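P43 (Trichuris muris, PDB 6QIX) is the major secreted protein of the whipworm, which tethers to matrix and inhibits the function of interleukin-13. Local coordinates at residues D136-S139 and Y140-L143. Sequence-based numbering, arbitrary orientation.
Sequences DTPS and YVRL
P138 lays one side of its ring against two side chains of the helix that starts just after it, with CB 3.7 Å from CE2 of the Y140 ring and CG 3.8 Å from CG2 of V141. That same valine methyl sits over one face of the tyrosine ring, offset toward its rim, so proline, valine and tyrosine close into one apolar group. Y140 reaches this position because its CG lies between its own backbone N and carbonyl carbon (chi1 82°), which turns the ring back toward the residue before the helix; its OH then hydrogen-bonds N88. T137, one residue further out, extends the cover: its CG2 lies 4.1 Å from V141 CG1, the two side chains crossing at about a right angle. The side chains of P138 and V141 both also touch R364.

The hydrogen bonds across the turn all run between backbone atoms. R142 N donates a nearly straight bond to P138 O at 3.0 Å (N-H...O 169°), V141 N adds a weak, bent one to the same carbonyl, and L143 N reaches S139 O at 2.9 Å. The R142 side chain runs away extended and gives NH1 to the carbonyl of K266, tying the helix start to strand 262-268.

As a worked example of how a chain enters a helix, the case is instructive: P138, lacking an N-H, has a carbonyl that opens the i to i+4 bonding of helix 139-151, and the whole is a helix N-terminus with proline at the N-cap position, its ring packed on the apolar side chains of the first turn.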
loop_
_atom_site.group_PDB
_atom_site.type_symbol
_atom_site.label_atom_id
_atom_site.label_comp_id
_atom_site.label_asym_id
_atom_site.label_seq_id
_atom_site.Cartn_x
_atom_site.Cartn_y
_atom_site.Cartn_z
ATOM N N ASP A 136 -5.940 10.643 -12.714
ATOM C CA ASP A 136 -6.983 10.369 -13.675
ATOM C C ASP A 136 -7.743 9.077 -13.361
ATOM O O ASP A 136 -8.536 8.625 -14.183
ATOM C CB ASP A 136 -6.414 10.352 -15.117
ATOM C CG ASP A 136 -5.246 9.373 -15.314
ATOM O OD1 ASP A 136 -4.743 8.848 -14.316
ATOM O OD2 ASP A 136 -4.821 9.140 -16.493
ATOM N N THR A 137 -7.553 8.492 -12.193
ATOM C CA THR A 137 -8.365 7.350 -11.824
ATOM C C THR A 137 -9.755 7.826 -11.432
ATOM O O THR A 137 -9.873 8.636 -10.508
ATOM C CB THR A 137 -7.779 6.588 -10.630
ATOM O OG1 THR A 137 -6.455 6.152 -10.917
ATOM C CG2 THR A 137 -8.679 5.382 -10.346
ATOM N N PRO A 138 -10.824 7.371 -12.096
ATOM C CA PRO A 138 -12.169 7.820 -11.699
ATOM C C PRO A 138 -12.487 7.351 -10.289
ATOM O O PRO A 138 -12.152 6.230 -9.899
ATOM C CB PRO A 138 -13.098 7.165 -12.727
ATOM C CG PRO A 138 -12.176 6.745 -13.886
ATOM C CD PRO A 138 -10.867 6.403 -13.205
ATOM N N SER A 139 -13.145 8.222 -9.529
ATOM C CA SER A 139 -13.465 7.920 -8.146
ATOM C C SER A 139 -14.188 6.574 -8.021
ATOM O O SER A 139 -13.876 5.775 -7.137
ATOM C CB SER A 139 -14.304 9.061 -7.559
ATOM O OG SER A 139 -14.633 8.766 -6.201
ATOM N N TYR A 140 -15.138 6.289 -8.917
ATOM C CA TYR A 140 -15.899 5.043 -8.777
ATOM C C TYR A 140 -15.014 3.807 -9.005
ATOM O O TYR A 140 -15.267 2.743 -8.405
ATOM C CB TYR A 140 -17.127 5.067 -9.716
ATOM C CG TYR A 140 -16.858 4.700 -11.156
ATOM C CD1 TYR A 140 -17.026 3.397 -11.592
ATOM C CD2 TYR A 140 -16.439 5.658 -12.086
ATOM C CE1 TYR A 140 -16.785 3.047 -12.900
ATOM C CE2 TYR A 140 -16.187 5.313 -13.401
ATOM C CZ TYR A 140 -16.377 4.001 -13.804
ATOM O OH TYR A 140 -16.148 3.615 -15.112
ATOM N N VAL A 141 -13.961 3.941 -9.825
ATOM C CA VAL A 141 -12.991 2.865 -10.033
ATOM C C VAL A 141 -12.147 2.657 -8.781
ATOM O O VAL A 141 -11.955 1.524 -8.285
ATOM C CB VAL A 141 -12.110 3.208 -11.247
ATOM C CG1 VAL A 141 -11.000 2.199 -11.414
ATOM C CG2 VAL A 141 -12.981 3.282 -12.519
ATOM N N ARG A 142 -11.625 3.758 -8.246
ATOM C CA ARG A 142 -10.833 3.688 -7.028
ATOM C C ARG A 142 -11.624 3.014 -5.923
ATOM O O ARG A 142 -11.098 2.131 -5.225
ATOM C CB ARG A 142 -10.394 5.096 -6.628
ATOM C CG ARG A 142 -9.553 5.155 -5.437
ATOM C CD ARG A 142 -9.066 6.595 -5.153
ATOM N NE ARG A 142 -8.304 6.454 -3.928
ATOM C CZ ARG A 142 -7.216 7.125 -3.642
ATOM N NH1 ARG A 142 -6.759 8.040 -4.526
ATOM N NH2 ARG A 142 -6.612 6.881 -2.473
ATOM N N LEU A 143 -12.905 3.370 -5.782
ATOM C CA LEU A 143 -13.683 2.826 -4.684
ATOM C C LEU A 143 -14.013 1.362 -4.918
ATOM O O LEU A 143 -14.037 0.582 -3.958
ATOM C CB LEU A 143 -14.972 3.625 -4.480
ATOM C CG LEU A 143 -14.712 5.088 -4.097
ATOM C CD1 LEU A 143 -16.027 5.844 -3.950
ATOM C CD2 LEU A 143 -13.890 5.201 -2.826
#